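Local coordinates for protein Ufm1-specific protease (PDB 5EJJ) that is a thiol protease that hydrolyses the peptide bond at the C-terminal glycine of the ubiquitin-like modifier Ufm1, and is needed to localise certain odorant receptors to olfactory cilia, at residues 161-166 / 172-177; 481-484 / 488-491; 498-503 / 543-548. One frame throughout, in Å; residues are numbered along the deposited sequence.

Contact 1 (161-166 / 172-177)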
loop_
_atom_site.group_PDB
_atom_site.type_symbol
_atom_site.label_atom_id
_atom_site.label_comp_id
_atom_site.label_asym_id
_atom_site.label_seq_id
_atom_site.Cartn_x
_atom_site.Cartn_y
_atom_site.Cartn_z
ATOM N N ARG A 161 -0.572 20.059 -22.870
ATOM C CA ARG A 161 -1.423 21.228 -22.863
ATOM C C ARG A 161 -2.405 21.247 -21.664
ATOM O O ARG A 161 -3.182 22.194 -21.493
ATOM C CB ARG A 161 -2.152 21.320 -24.209
ATOM C CG ARG A 161 -2.804 22.694 -24.552
ATOM C CD ARG A 161 -1.798 23.879 -24.744
ATOM N NE ARG A 161 -2.428 25.038 -25.400
ATOM C CZ ARG A 161 -3.140 25.982 -24.775
ATOM N NH1 ARG A 161 -3.324 25.929 -23.460
ATOM N NH2 ARG A 161 -3.676 26.985 -25.472
ATOM N N PHE A 162 -2.370 20.219 -20.818
ATOM C CA PHE A 162 -3.231 20.214 -19.642
ATOM C C PHE A 162 -2.692 21.168 -18.575
ATOM O O PHE A 162 -1.508 21.494 -18.544
ATOM C CB PHE A 162 -3.318 18.830 -19.031
ATOM C CG PHE A 162 -3.890 17.792 -19.933
ATOM C CD1 PHE A 162 -4.558 18.138 -21.090
ATOM C CD2 PHE A 162 -3.768 16.446 -19.611
ATOM C CE1 PHE A 162 -5.090 17.158 -21.908
ATOM C CE2 PHE A 162 -4.301 15.464 -20.424
ATOM C CZ PHE A 162 -4.955 15.822 -21.570
ATOM N N THR A 163 -3.574 21.581 -17.677
ATOM C CA THR A 163 -3.242 22.489 -16.595
ATOM C C THR A 163 -3.835 21.921 -15.319
ATOM O O THR A 163 -4.957 21.403 -15.317
ATOM C CB THR A 163 -3.855 23.863 -16.864
ATOM O OG1 THR A 163 -3.191 24.450 -17.987
ATOM C CG2 THR A 163 -3.733 24.794 -15.650
ATOM N N TYR A 164 -3.079 21.976 -14.233
ATOM C CA TYR A 164 -3.579 21.426 -12.984
ATOM C C TYR A 164 -3.644 22.548 -11.970
ATOM O O TYR A 164 -2.708 23.343 -11.833
ATOM C CB TYR A 164 -2.702 20.267 -12.477
ATOM C CG TYR A 164 -2.467 19.166 -13.497
ATOM C CD1 TYR A 164 -1.430 19.266 -14.425
ATOM C CD2 TYR A 164 -3.284 18.025 -13.531
ATOM C CE1 TYR A 164 -1.215 18.283 -15.352
ATOM C CE2 TYR A 164 -3.078 17.032 -14.463
ATOM C CZ TYR A 164 -2.039 17.172 -15.366
ATOM O OH TYR A 164 -1.811 16.187 -16.285
ATOM N N LEU A 165 -4.749 22.597 -11.244
ATOM C CA LEU A 165 -5.035 23.749 -10.434
ATOM C C LEU A 165 -5.553 23.350 -9.060
ATOM O O LEU A 165 -6.465 22.532 -8.957
ATOM C CB LEU A 165 -6.080 24.578 -11.158
ATOM C CG LEU A 165 -6.231 25.987 -10.617
ATOM C CD1 LEU A 165 -5.121 26.884 -11.224
ATOM C CD2 LEU A 165 -7.665 26.483 -10.873
ATOM N N ASN A 166 -4.958 23.911 -8.007
ATOM C CA ASN A 166 -5.491 23.767 -6.653
ATOM C C ASN A 166 -5.907 25.146 -6.191
ATOM O O ASN A 166 -5.074 26.054 -6.115
ATOM C CB ASN A 166 -4.452 23.192 -5.681
ATOM C CG ASN A 166 -4.975 23.109 -4.233
ATOM O OD1 ASN A 166 -5.110 24.122 -3.554
ATOM N ND2 ASN A 166 -5.264 21.904 -3.765
ATOM N N VAL A 172 -0.785 26.309 -9.323
ATOM C CA VAL A 172 -1.032 25.975 -10.706
ATOM C C VAL A 172 0.176 25.254 -11.319
ATOM O O VAL A 172 1.305 25.754 -11.285
ATOM C CB VAL A 172 -1.511 27.223 -11.534
ATOM C CG1 VAL A 172 -0.560 28.380 -11.383
ATOM C CG2 VAL A 172 -1.661 26.899 -12.999
ATOM N N ILE A 173 -0.062 24.053 -11.840
ATOM C CA ILE A 173 0.934 23.388 -12.675
ATOM C C ILE A 173 0.491 23.420 -14.136
ATOM O O ILE A 173 -0.647 23.070 -14.470
ATOM C CB ILE A 173 1.214 21.943 -12.218
ATOM C CG1 ILE A 173 1.588 21.926 -10.742
ATOM C CG2 ILE A 173 2.356 21.320 -13.039
ATOM C CD1 ILE A 173 1.308 20.609 -10.103
ATOM N N ARG A 174 1.406 23.838 -14.999
ATOM C CA ARG A 174 1.073 24.181 -16.368
ATOM C C ARG A 174 2.401 24.262 -17.061
ATOM O O ARG A 174 3.405 24.463 -16.404
ATOM C CB ARG A 174 0.413 25.549 -16.389
ATOM C CG ARG A 174 -0.530 25.842 -17.568
ATOM C CD ARG A 174 -0.842 27.349 -17.668
ATOM N NE ARG A 174 0.419 28.093 -17.534
ATOM C CZ ARG A 174 0.827 28.725 -16.430
ATOM N NH1 ARG A 174 0.065 28.751 -15.331
ATOM N NH2 ARG A 174 2.005 29.341 -16.436
ATOM N N GLU A 175 2.419 24.073 -18.374
ATOM C CA GLU A 175 3.649 24.206 -19.150
ATOM C C GLU A 175 4.140 25.647 -19.017
ATOM O O GLU A 175 3.364 26.539 -18.677
ATOM C CB GLU A 175 3.409 23.826 -20.610
ATOM C CG GLU A 175 4.652 23.704 -21.463
ATOM C CD GLU A 175 4.342 23.800 -22.960
ATOM O OE1 GLU A 175 3.203 24.203 -23.322
ATOM O OE2 GLU A 175 5.237 23.474 -23.775
ATOM N N GLN A 176 5.430 25.859 -19.255
ATOM C CA GLN A 176 6.123 27.099 -18.895
ATOM C C GLN A 176 7.484 27.093 -19.563
ATOM O O GLN A 176 8.133 26.043 -19.639
ATOM C CB GLN A 176 6.379 27.155 -17.385
ATOM C CG GLN A 176 5.372 27.923 -16.529
ATOM C CD GLN A 176 5.701 27.819 -15.035
ATOM O OE1 GLN A 176 6.476 26.942 -14.612
ATOM N NE2 GLN A 176 5.123 28.720 -14.232
ATOM N N LYS A 177 7.930 28.256 -20.032
ATOM C CA LYS A 177 9.311 28.396 -20.494
ATOM C C LYS A 177 10.200 28.216 -19.259
ATOM O O LYS A 177 9.811 28.638 -18.157
ATOM C CB LYS A 177 9.546 29.776 -21.123
ATOM C CG LYS A 177 8.416 30.297 -22.023
ATOM C CD LYS A 177 8.260 31.819 -21.880
ATOM C CE LYS A 177 7.175 32.398 -22.792
ATOM N NZ LYS A 177 6.908 33.848 -22.500
HETATM O O HOH W 1 0.492 22.568 -19.797
#

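Contact 2 (481-484 / 488-491)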
loop_
_atom_site.group_PDB
_atom_site.type_symbol
_atom_site.label_atom_id
_atom_site.label_comp_id
_atom_site.label_asym_id
_atom_site.label_seq_id
_atom_site.Cartn_x
_atom_site.Cartn_y
_atom_site.Cartn_z
ATOM N N ALA A 481 3.627 -12.541 20.574
ATOM C CA ALA A 481 4.588 -12.092 19.562
ATOM C C ALA A 481 4.498 -12.998 18.337
ATOM O O ALA A 481 4.446 -12.530 17.201
ATOM C CB ALA A 481 5.999 -12.105 20.120
ATOM N N ARG A 482 4.471 -14.302 18.588
ATOM C CA ARG A 482 4.318 -15.295 17.540
ATOM C C ARG A 482 3.087 -15.010 16.687
ATOM O O ARG A 482 3.091 -15.262 15.483
ATOM C CB ARG A 482 4.199 -16.685 18.159
ATOM C CG ARG A 482 4.028 -17.793 17.146
ATOM C CD ARG A 482 5.332 -18.530 16.930
ATOM N NE ARG A 482 5.346 -19.241 15.652
ATOM C CZ ARG A 482 5.961 -18.800 14.558
ATOM N NH1 ARG A 482 6.626 -17.645 14.576
ATOM N NH2 ARG A 482 5.913 -19.519 13.443
ATOM N N HIS A 483 2.030 -14.494 17.315
ATOM C CA HIS A 483 0.810 -14.153 16.584
ATOM C C HIS A 483 1.100 -13.071 15.574
ATOM O O HIS A 483 0.941 -13.280 14.368
ATOM C CB HIS A 483 -0.307 -13.669 17.519
ATOM C CG HIS A 483 -1.453 -13.016 16.803
ATOM N ND1 HIS A 483 -2.333 -13.717 16.000
ATOM C CD2 HIS A 483 -1.857 -11.722 16.762
ATOM C CE1 HIS A 483 -3.224 -12.882 15.496
ATOM N NE2 HIS A 483 -2.960 -11.666 15.946
ATOM N N PHE A 484 1.524 -11.916 16.082
ATOM C CA PHE A 484 1.837 -10.756 15.248
ATOM C C PHE A 484 2.810 -11.037 14.087
ATOM O O PHE A 484 2.705 -10.425 13.030
ATOM C CB PHE A 484 2.383 -9.631 16.114
ATOM C CG PHE A 484 1.347 -8.937 16.934
ATOM C CD1 PHE A 484 0.180 -8.482 16.361
ATOM C CD2 PHE A 484 1.550 -8.716 18.284
ATOM C CE1 PHE A 484 -0.771 -7.824 17.125
ATOM C CE2 PHE A 484 0.609 -8.058 19.048
ATOM C CZ PHE A 484 -0.547 -7.613 18.471
ATOM N N GLY A 488 -0.647 -11.681 12.220
ATOM C CA GLY A 488 -0.449 -10.243 12.162
ATOM C C GLY A 488 -1.671 -9.343 12.241
ATOM O O GLY A 488 -1.628 -8.210 11.778
ATOM N N THR A 489 -2.754 -9.839 12.831
ATOM C CA THR A 489 -3.987 -9.063 13.017
ATOM C C THR A 489 -4.036 -8.344 14.359
ATOM O O THR A 489 -3.381 -8.767 15.316
ATOM C CB THR A 489 -5.180 -9.980 12.962
ATOM O OG1 THR A 489 -4.922 -11.119 13.803
ATOM C CG2 THR A 489 -5.392 -10.449 11.540
ATOM N N PRO A 490 -4.815 -7.256 14.444
ATOM C CA PRO A 490 -4.871 -6.602 15.752
ATOM C C PRO A 490 -5.551 -7.551 16.734
ATOM O O PRO A 490 -6.380 -8.383 16.339
ATOM C CB PRO A 490 -5.739 -5.359 15.508
ATOM C CG PRO A 490 -5.901 -5.257 14.015
ATOM C CD PRO A 490 -5.749 -6.651 13.484
ATOM N N VAL A 491 -5.174 -7.449 18.002
ATOM C CA VAL A 491 -5.659 -8.368 19.021
ATOM C C VAL A 491 -6.608 -7.647 19.960
ATOM O O VAL A 491 -6.286 -6.567 20.475
ATOM C CB VAL A 491 -4.480 -8.970 19.812
ATOM C CG1 VAL A 491 -4.948 -9.598 21.104
ATOM C CG2 VAL A 491 -3.752 -9.986 18.950
#

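Contact 3 (498-503 / 543-548)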
loop_
_atom_site.group_PDB
_atom_site.type_symbol
_atom_site.label_atom_id
_atom_site.label_comp_id
_atom_site.label_asym_id
_atom_site.label_seq_id
_atom_site.Cartn_x
_atom_site.Cartn_y
_atom_site.Cartn_z
ATOM N N LEU A 498 -13.181 -3.654 30.974
ATOM C CA LEU A 498 -12.788 -2.888 29.791
ATOM C C LEU A 498 -12.283 -3.727 28.617
ATOM O O LEU A 498 -11.921 -4.887 28.775
ATOM C CB LEU A 498 -11.728 -1.858 30.185
ATOM C CG LEU A 498 -12.284 -0.767 31.099
ATOM C CD1 LEU A 498 -11.190 0.182 31.569
ATOM C CD2 LEU A 498 -13.408 -0.016 30.373
ATOM N N ALA A 499 -12.271 -3.121 27.433
ATOM C CA ALA A 499 -11.768 -3.780 26.228
ATOM C C ALA A 499 -10.754 -2.888 25.526
ATOM O O ALA A 499 -11.002 -1.694 25.340
ATOM C CB ALA A 499 -12.917 -4.123 25.281
ATOM N N HIS A 500 -9.609 -3.463 25.159
ATOM C CA HIS A 500 -8.575 -2.742 24.411
ATOM C C HIS A 500 -8.128 -3.538 23.169
ATOM O O HIS A 500 -8.371 -4.750 23.062
ATOM C CB HIS A 500 -7.353 -2.453 25.296
ATOM C CG HIS A 500 -7.626 -1.524 26.445
ATOM N ND1 HIS A 500 -8.839 -0.917 26.648
ATOM C CD2 HIS A 500 -6.815 -1.097 27.444
ATOM C CE1 HIS A 500 -8.776 -0.154 27.731
ATOM N NE2 HIS A 500 -7.558 -0.243 28.225
ATOM N N THR A 501 -7.478 -2.855 22.227
ATOM C CA THR A 501 -6.859 -3.544 21.101
ATOM C C THR A 501 -5.339 -3.532 21.257
ATOM O O THR A 501 -4.753 -2.498 21.579
ATOM C CB THR A 501 -7.239 -2.914 19.759
ATOM O OG1 THR A 501 -8.579 -2.404 19.821
ATOM C CG2 THR A 501 -7.148 -3.955 18.660
ATOM N N ILE A 502 -4.705 -4.686 21.055
ATOM C CA ILE A 502 -3.247 -4.774 21.125
ATOM C C ILE A 502 -2.608 -4.840 19.729
ATOM O O ILE A 502 -2.855 -5.765 18.951
ATOM C CB ILE A 502 -2.778 -5.971 21.982
ATOM C CG1 ILE A 502 -3.143 -5.752 23.449
ATOM C CG2 ILE A 502 -1.270 -6.169 21.859
ATOM C CD1 ILE A 502 -2.755 -6.916 24.355
ATOM N N LEU A 503 -1.783 -3.843 19.427
ATOM C CA LEU A 503 -1.162 -3.707 18.116
ATOM C C LEU A 503 0.245 -4.290 18.044
ATOM O O LEU A 503 0.736 -4.605 16.963
ATOM C CB LEU A 503 -1.136 -2.237 17.710
ATOM C CG LEU A 503 -2.542 -1.670 17.557
ATOM C CD1 LEU A 503 -2.488 -0.199 17.238
ATOM C CD2 LEU A 503 -3.279 -2.434 16.484
ATOM N N ALA A 543 4.059 -3.667 31.425
ATOM C CA ALA A 543 3.276 -4.837 31.860
ATOM C C ALA A 543 2.372 -4.550 33.068
ATOM O O ALA A 543 1.406 -5.275 33.320
ATOM C CB ALA A 543 4.188 -6.041 32.133
ATOM N N SER A 544 2.696 -3.477 33.791
ATOM C CA SER A 544 1.906 -2.961 34.910
ATOM C C SER A 544 0.693 -2.140 34.441
ATOM O O SER A 544 0.274 -1.192 35.111
ATOM C CB SER A 544 2.791 -2.077 35.796
ATOM O OG SER A 544 3.110 -0.852 35.144
ATOM N N PHE A 545 0.144 -2.504 33.284
ATOM C CA PHE A 545 -1.024 -1.838 32.711
ATOM C C PHE A 545 -2.230 -2.753 32.895
ATOM O O PHE A 545 -3.363 -2.291 33.021
ATOM C CB PHE A 545 -0.769 -1.549 31.230
ATOM C CG PHE A 545 -1.913 -0.883 30.504
ATOM C CD1 PHE A 545 -2.170 0.475 30.664
ATOM C CD2 PHE A 545 -2.691 -1.603 29.600
ATOM C CE1 PHE A 545 -3.208 1.104 29.958
ATOM C CE2 PHE A 545 -3.728 -0.982 28.893
ATOM C CZ PHE A 545 -3.985 0.376 29.074
ATOM N N TRP A 546 -1.975 -4.056 32.935
ATOM C CA TRP A 546 -3.037 -5.029 33.152
ATOM C C TRP A 546 -3.286 -5.302 34.649
ATOM O O TRP A 546 -2.344 -5.597 35.396
ATOM C CB TRP A 546 -2.704 -6.335 32.428
ATOM C CG TRP A 546 -2.225 -6.161 31.008
ATOM C CD1 TRP A 546 -1.036 -6.584 30.487
ATOM C CD2 TRP A 546 -2.927 -5.521 29.932
ATOM N NE1 TRP A 546 -0.957 -6.254 29.158
ATOM C CE2 TRP A 546 -2.103 -5.597 28.795
ATOM C CE3 TRP A 546 -4.172 -4.897 29.820
ATOM C CZ2 TRP A 546 -2.485 -5.071 27.567
ATOM C CZ3 TRP A 546 -4.546 -4.380 28.602
ATOM C CH2 TRP A 546 -3.710 -4.468 27.494
ATOM N N SER A 547 -4.550 -5.209 35.078
ATOM C CA SER A 547 -4.925 -5.447 36.480
ATOM C C SER A 547 -4.594 -6.880 36.929
ATOM O O SER A 547 -5.076 -7.855 36.346
ATOM C CB SER A 547 -6.416 -5.138 36.704
ATOM O OG SER A 547 -6.771 -5.155 38.082
ATOM N N LYS A 548 -3.778 -6.988 37.977
ATOM C CA LYS A 548 -3.246 -8.271 38.424
ATOM C C LYS A 548 -4.285 -9.084 39.186
ATOM O O LYS A 548 -4.149 -10.303 39.338
ATOM C CB LYS A 548 -2.019 -8.048 39.316
ATOM C CG LYS A 548 -1.213 -6.801 38.973
ATOM C CD LYS A 548 -1.110 -5.861 40.171
ATOM C CE LYS A 548 -2.486 -5.468 40.717
ATOM N NZ LYS A 548 -3.314 -4.701 39.735
#

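Contact 1 (161-166 / 172-177)
The phenol ring of Tyr164 turns an edge toward Ile173: its CD1 lies 3.9 Å from Ile173 O, close to the ring plane. At its far end the hydroxyl OH of the same tyrosine sits in the plane of the Phe162 ring, at that ring's edge, while Phe162 itself meets Phe264 edge to face. With CG of Tyr164 anti to the carbonyl carbon (chi1 -53°), the ring stands beside its own backbone N, the group that bonds to Ile173. The two backbones grip each other there twice: Tyr164 N gives a nearly straight bond to Ile173 O (2.7 Å, 175°) and Ile173 N answers to Tyr164 O (2.7 Å). Above this hydrogen-bonded pair Tyr164 CB and Ile173 CB are 4.3 Å apart, on the buried face that packs on helix 253-280; a large ring and a beta-branched chain suit it by filling that layer with apolar surface. The other face carries the non-hydrogen-bonded pair Leu165 and Val172, whose chains cross obliquely, Leu165 CD1 reaching Val172 CB at 3.6 Å. Further along, Thr163 and Arg174 lie side by side and point the same way, the threonine against the aliphatic part of the arginine. Beyond this pair, a water donates to Phe162 O (2.6 Å) and accepts from Glu175 N (2.8 Å), bridging the backbones. This is an antiparallel beta hairpin, strands 163-166 and 171-173, whose first strand also pairs antiparallel with strand 199-205, leaving 171-173 at the edge of a mixed sheet.

Contact 2 (481-484 / 488-491)
His483 reaches from the last turn of helix 477-484 to Thr489 and Val491. From CB the chain leaves with CG anti to the backbone N (chi1 167°), which carries the imidazole past the helix end. On the ring, CD2 touches Val491 CG2 at 3.4 Å, the side chains sliding past in opposite directions. NE2, at the tip, donates to Thr489 O (3.0 Å, 146°); this acceptor is near the ring plane, the donor tilted 30° from the carbonyl plane. Thr489 OG1 lies in the ring plane at the edge between CE1 and NE2, and is itself hydrogen-bonded to Pro557 O. One face of the imidazole lies under Gly488 N, whose proton goes very straight to His483 O (3.1 Å). A histidine suits this buried place, offering a flat aromatic ring whose CD2 can lie against a methyl and an N-H for a backbone carbonyl; glycine suits position 488, where phi is positive and a side chain would come close to Phe484 O. Beside them Phe484 sets CZ 4.0 Å from Val491 CG2. These contacts turn the C-terminal end of the helix into strand 491-494, a helix-to-strand connection within the C78 peptidase fold of clan CA.

Contact 3 (498-503 / 543-548)
His500 and Phe545 come at each other from opposite directions and meet rim to rim. Their planes are inclined by 40°, their centroids lie 5.6 Å apart, and His500 CD2 approaches Phe545 CE2 at 3.4 Å. Phe545 in turn lays CD2 against a face of the Trp546 indole, offset toward the rim. Ile502, two residues along strand 499-507 and on the same face as His500, sends CD1 to within 3.7 Å of Trp546 CZ2; a long branched chain lets the strand reach the indole. With CG of His500 anti to the carbonyl carbon (chi1 -65°), ND1 also donates to Ala499 O at 2.6 Å, from well above the carbonyl plane, which may limit the ring's rotation. Beyond the contact the His500 ring meets that of His522 at a steep angle and lies close to Asp520, both probably active-site residues. Replacing His500 with an alanine is likely to leave the edge of Phe545 without its mate and open a gap next to His522. With no hydrogen bond between the segments, cohesion is aromatic and apolar: ND1 turns to its own backbone while the CD2-NE2 side meets Phe545, consistent with a second-shell part near the active site.

Following the chain, contact 1 comes first and closes a short hairpin, with five residues between its segments, pairing two strands of the mixed sheet. Contact 2 follows far along the sequence, closing the short connection from helix 477-484 to strand 491-494, three residues between its segments. Contact 3 then joins strand 499-507 to the loop between strands 540-542 and 552-557; its 39 intervening residues include strand 514-519 and Asp520 and His522, the probable active-site residues. The three run in series, neither nested nor crossed. Contacts 2 and 3 are neighbours, their centres about 15 Å apart: Val491 O probably accepts from Ile502 N, and Phe484 packs on Ile502. Contact 1 lies across the chain's centre.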